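PDB 2ESN: probable transcriptional regulator from Pseudomonas aeruginosa, which probably regulates transcription as a LysR-type protein, binding DNA through a winged helix-turn-helix domain and an effector through a periplasmic-binding-protein-like domain. Local coordinates for residues F57-G61 / N62-P66; Q65-Q68 / R69-H72. All blocks are in the same frame, centred on the assembly; numbering follows the deposited sequence.

Contact 1: residues F57-G61 / N62-P66; sequences FLRQG and NRMQP
Met64 meets Phe57 and Arg59 on one face of a short antiparallel ribbon, and Pro66 completes that face. The Met64 side chain can be followed outward. Its CB lies 4.1 Å from Phe57 CB. CG leaves beside the backbone N, anti to the carbonyl carbon (chi1 -60°). The chain then bends at both later torsions and folds back over the partner strand. SD comes to 3.7 Å from Arg59 CB, where the two side chains cross at a slant. CE swings back to Phe57 and stops 3.8 Å from its CB. The Phe57 ring turns away from the methionine and crosses the proline, with CE2 4.0 Å from Pro66 CB. Leu21 of helix 15-24 and Leu45 of helix 38-52 also touch Met64, so this face is pressed onto the helices of the domain.

The ribbon is a beta hairpin, the wing of the winged helix-turn-helix fold found in LysR-type regulators. Gln60 to Arg63 form a type II' turn, with Gly61 in the positive-phi position that favours glycine. The hydrogen-bonded pairs are Leu58 with Gln65 and Gln60 with Arg63, each joined by two backbone bonds. Gln60 N gives Arg63 O a bond of 2.8 Å, and Arg63 N returns one to Gln60 O that closes the turn.

On the other face, Gln60 and Gln65 run side by side in the same direction. Gln60 NE2 packs 4.0 Å from Gln65 CB, and the two amide planes are turned 53° apart. Arg63 CG lies 4.1 Å from the same Gln60 NE2; beyond CG the arginine chain bends and its guanidinium group parts from strand 57-60.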
loop_
_atom_site.group_PDB
_atom_site.type_symbol
_atom_site.label_atom_id
_atom_site.label_comp_id
_atom_site.label_asym_id
_atom_site.label_seq_id
_atom_site.Cartn_x
_atom_site.Cartn_y
_atom_site.Cartn_z
ATOM N N PHE C 57 29.517 -29.235 -19.585
ATOM C CA PHE C 57 28.918 -30.472 -20.103
ATOM C C PHE C 57 30.013 -31.403 -20.621
ATOM O O PHE C 57 30.854 -30.978 -21.381
ATOM C CB PHE C 57 27.957 -30.193 -21.263
ATOM C CG PHE C 57 26.843 -29.214 -20.931
ATOM C CD1 PHE C 57 27.065 -27.861 -21.003
ATOM C CD2 PHE C 57 25.588 -29.671 -20.513
ATOM C CE1 PHE C 57 26.037 -26.934 -20.707
ATOM C CE2 PHE C 57 24.544 -28.771 -20.202
ATOM C CZ PHE C 57 24.771 -27.404 -20.306
ATOM N N LEU C 58 29.942 -32.687 -20.233
ATOM C CA LEU C 58 30.752 -33.766 -20.823
ATOM C C LEU C 58 29.983 -34.591 -21.907
ATOM O O LEU C 58 28.821 -35.060 -21.699
ATOM C CB LEU C 58 31.274 -34.672 -19.712
ATOM C CG LEU C 58 31.866 -33.934 -18.481
ATOM C CD1 LEU C 58 31.990 -34.848 -17.226
ATOM C CD2 LEU C 58 33.210 -33.211 -18.776
ATOM N N ARG C 59 30.638 -34.798 -23.042
ATOM C CA ARG C 59 30.039 -35.553 -24.124
ATOM C C ARG C 59 30.096 -37.077 -23.914
ATOM O O ARG C 59 31.142 -37.620 -23.592
ATOM C CB ARG C 59 30.670 -35.156 -25.456
ATOM C CG ARG C 59 30.075 -35.848 -26.634
ATOM C CD ARG C 59 30.521 -35.115 -27.871
ATOM N NE ARG C 59 31.231 -35.976 -28.807
ATOM C CZ ARG C 59 32.086 -36.945 -28.474
ATOM N NH1 ARG C 59 32.414 -37.167 -27.203
ATOM N NH2 ARG C 59 32.644 -37.683 -29.420
ATOM N N GLN C 60 28.940 -37.733 -24.032
ATOM C CA GLN C 60 28.832 -39.207 -24.145
ATOM C C GLN C 60 28.022 -39.499 -25.397
ATOM O O GLN C 60 26.772 -39.476 -25.334
ATOM C CB GLN C 60 27.928 -39.750 -23.080
ATOM C CG GLN C 60 28.414 -39.872 -21.709
ATOM C CD GLN C 60 27.263 -40.394 -20.876
ATOM O OE1 GLN C 60 26.885 -41.573 -21.012
ATOM N NE2 GLN C 60 26.637 -39.510 -20.058
ATOM N N GLY C 61 28.689 -39.731 -26.513
ATOM C CA GLY C 61 27.969 -39.957 -27.728
ATOM C C GLY C 61 27.539 -38.623 -28.256
ATOM O O GLY C 61 28.393 -37.803 -28.588
ATOM N N ASN C 62 26.229 -38.408 -28.356
ATOM C CA ASN C 62 25.744 -37.079 -28.592
ATOM C C ASN C 62 25.072 -36.560 -27.344
ATOM O O ASN C 62 24.449 -35.539 -27.384
ATOM C CB ASN C 62 24.800 -37.024 -29.815
ATOM C CG ASN C 62 23.515 -37.804 -29.599
ATOM O OD1 ASN C 62 23.043 -37.962 -28.471
ATOM N ND2 ASN C 62 22.941 -38.302 -30.691
ATOM N N ARG C 63 25.169 -37.290 -26.236
ATOM C CA ARG C 63 24.499 -36.862 -25.030
ATOM C C ARG C 63 25.433 -35.905 -24.212
ATOM O O ARG C 63 26.541 -36.255 -23.903
ATOM C CB ARG C 63 24.093 -38.080 -24.199
ATOM C CG ARG C 63 24.071 -37.870 -22.742
ATOM C CD ARG C 63 22.974 -38.651 -22.051
ATOM N NE ARG C 63 21.936 -37.673 -21.729
ATOM C CZ ARG C 63 20.678 -37.652 -22.169
ATOM N NH1 ARG C 63 19.919 -36.632 -21.793
ATOM N NH2 ARG C 63 20.178 -38.629 -22.946
ATOM N N MET C 64 24.950 -34.703 -23.892
ATOM C CA MET C 64 25.755 -33.723 -23.163
ATOM C C MET C 64 25.334 -33.702 -21.713
ATOM O O MET C 64 24.234 -33.271 -21.380
ATOM C CB MET C 64 25.692 -32.344 -23.856
ATOM C CG MET C 64 26.230 -32.396 -25.313
ATOM S SD MET C 64 27.923 -32.635 -25.607
ATOM C CE MET C 64 28.489 -31.078 -24.913
ATOM N N GLN C 65 26.211 -34.195 -20.866
ATOM C CA GLN C 65 25.929 -34.338 -19.472
ATOM C C GLN C 65 26.544 -33.174 -18.671
ATOM O O GLN C 65 27.768 -32.991 -18.708
ATOM C CB GLN C 65 26.533 -35.650 -18.983
ATOM C CG GLN C 65 26.156 -35.987 -17.553
ATOM C CD GLN C 65 24.615 -36.128 -17.320
ATOM O OE1 GLN C 65 23.848 -36.597 -18.213
ATOM N NE2 GLN C 65 24.167 -35.722 -16.110
ATOM N N PRO C 66 25.700 -32.400 -17.954
ATOM C CA PRO C 66 26.081 -31.234 -17.187
ATOM C C PRO C 66 26.968 -31.593 -15.982
ATOM O O PRO C 66 26.670 -32.553 -15.273
ATOM C CB PRO C 66 24.734 -30.646 -16.729
ATOM C CG PRO C 66 23.734 -31.696 -16.871
ATOM C CD PRO C 66 24.238 -32.633 -17.919
#

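Contact 2: residues Q65-Q68 / R69-H72; sequences QPTQ and RAEH
Thr67 meets Ala70 at the start of helix 68-87, where the chain leaves the hairpin. Hydrogen bonds come first. Thr67 is the N-cap residue. Its OG1 sits between the backbone N and the carbonyl carbon (chi1 60°), a setting that turns the oxygen back to the first turn of the helix. There it accepts a weak bond from Ala70 N at 3.4 Å, with an N-H...O angle of 160°. The stronger side-chain bond of OG1 is to Asp54, so the threonine joins the helix start to the loop before strand 57-60. The carbonyl of the same residue takes part as well: Glu71 N donates to Thr67 O at 3.2 Å. One residue on, His72 N makes a weak bond to Gln68 O.

A second approach to Gln68 O involves no such bond. The oxygen lies over the centre of one face of the His72 ring, 3.2 Å above its plane. The carbonyl points its oxygen at the ring face, with CE1 the nearest ring atom.

Van der Waals contacts gather on Pro66. Its CB packs 4.1 Å from Ala70 CB, an apolar pair. The Glu71 carboxylate lies against the proline ring: the chain bends at chi2 (76°) and brings both oxygens near Pro66 CG, OE2 at 3.5 Å.

Charges reach beyond these residues. Glu71 has a long, weak ion pair with Arg25. Arg69 has another with Asp54, and it makes a cation-pi contact with Trp91 of a second subunit. This is the passage from the wing to the long linker helix of a LysR-type regulator. Helix 15-24 borders it, with Tyr22 against Pro66 and Phe18 against Ala70. Strand 57-60 lies on the hairpin side, and its neighbour Leu56 is joined to Thr67 by a backbone hydrogen bond.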
loop_
_atom_site.group_PDB
_atom_site.type_symbol
_atom_site.label_atom_id
_atom_site.label_comp_id
_atom_site.label_asym_id
_atom_site.label_seq_id
_atom_site.Cartn_x
_atom_site.Cartn_y
_atom_site.Cartn_z
ATOM N N GLN C 65 26.211 -34.195 -20.866
ATOM C CA GLN C 65 25.929 -34.338 -19.472
ATOM C C GLN C 65 26.544 -33.174 -18.671
ATOM O O GLN C 65 27.768 -32.991 -18.708
ATOM C CB GLN C 65 26.533 -35.650 -18.983
ATOM C CG GLN C 65 26.156 -35.987 -17.553
ATOM C CD GLN C 65 24.615 -36.128 -17.320
ATOM O OE1 GLN C 65 23.848 -36.597 -18.213
ATOM N NE2 GLN C 65 24.167 -35.722 -16.110
ATOM N N PRO C 66 25.700 -32.400 -17.954
ATOM C CA PRO C 66 26.081 -31.234 -17.187
ATOM C C PRO C 66 26.968 -31.593 -15.982
ATOM O O PRO C 66 26.670 -32.553 -15.273
ATOM C CB PRO C 66 24.734 -30.646 -16.729
ATOM C CG PRO C 66 23.734 -31.696 -16.871
ATOM C CD PRO C 66 24.238 -32.633 -17.919
ATOM N N THR C 67 28.058 -30.858 -15.775
ATOM C CA THR C 67 28.846 -30.968 -14.528
ATOM C C THR C 67 27.915 -30.530 -13.372
ATOM O O THR C 67 26.819 -29.996 -13.611
ATOM C CB THR C 67 30.134 -30.096 -14.562
ATOM O OG1 THR C 67 29.786 -28.713 -14.735
ATOM C CG2 THR C 67 31.112 -30.533 -15.711
ATOM N N GLN C 68 28.314 -30.818 -12.137
ATOM C CA GLN C 68 27.469 -30.528 -10.951
ATOM C C GLN C 68 27.336 -29.011 -10.703
ATOM O O GLN C 68 26.287 -28.514 -10.312
ATOM C CB GLN C 68 27.953 -31.313 -9.708
ATOM C CG GLN C 68 29.427 -31.826 -9.745
ATOM C CD GLN C 68 29.823 -32.626 -11.043
ATOM O OE1 GLN C 68 30.848 -32.332 -11.684
ATOM N NE2 GLN C 68 29.019 -33.630 -11.405
ATOM N N ARG C 69 28.411 -28.297 -11.014
ATOM C CA ARG C 69 28.411 -26.833 -11.155
ATOM C C ARG C 69 27.303 -26.332 -12.043
ATOM O O ARG C 69 26.516 -25.482 -11.629
ATOM C CB ARG C 69 29.732 -26.380 -11.798
ATOM C CG ARG C 69 30.954 -27.039 -11.214
ATOM C CD ARG C 69 31.214 -26.506 -9.832
ATOM N NE ARG C 69 31.205 -25.050 -9.839
ATOM C CZ ARG C 69 32.140 -24.294 -10.406
ATOM N NH1 ARG C 69 32.022 -22.981 -10.346
ATOM N NH2 ARG C 69 33.185 -24.830 -11.035
ATOM N N ALA C 70 27.286 -26.841 -13.286
ATOM C CA ALA C 70 26.339 -26.435 -14.330
ATOM C C ALA C 70 24.901 -26.615 -13.841
ATOM O O ALA C 70 24.002 -25.804 -14.129
ATOM C CB ALA C 70 26.584 -27.208 -15.605
ATOM N N GLU C 71 24.711 -27.679 -13.075
ATOM C CA GLU C 71 23.417 -27.969 -12.474
ATOM C C GLU C 71 22.889 -26.814 -11.604
ATOM O O GLU C 71 21.740 -26.442 -11.728
ATOM C CB GLU C 71 23.561 -29.244 -11.635
ATOM C CG GLU C 71 22.487 -30.267 -11.881
ATOM C CD GLU C 71 22.692 -31.025 -13.176
ATOM O OE1 GLU C 71 23.671 -31.806 -13.292
ATOM O OE2 GLU C 71 21.834 -30.856 -14.070
ATOM N N HIS C 72 23.740 -26.251 -10.732
ATOM C CA HIS C 72 23.351 -25.127 -9.814
ATOM C C HIS C 72 22.940 -23.862 -10.578
ATOM O O HIS C 72 21.931 -23.178 -10.249
ATOM C CB HIS C 72 24.484 -24.791 -8.820
ATOM C CG HIS C 72 25.068 -25.986 -8.119
ATOM N ND1 HIS C 72 24.399 -27.191 -7.998
ATOM C CD2 HIS C 72 26.252 -26.150 -7.472
ATOM C CE1 HIS C 72 25.152 -28.048 -7.328
ATOM N NE2 HIS C 72 26.283 -27.444 -6.998
#

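In the fold
Contacts 1 and 2 overlap along the chain at Gln65 and Pro66, and their centres are 11 Å apart. Strand 63-66 closes the hairpin of contact 1 and leads directly into the helix start of contact 2. Both lie within the LysR-family helix-turn-helix region, and their centres lie about 46 Å and 41 Å from the centre of the chain. Helix 15-24 backs both contacts. The hairpin corresponds to the wing, which in related regulators usually lies close to DNA. Contact 2 begins the linker helix, and this helix start leads on toward the second subunit.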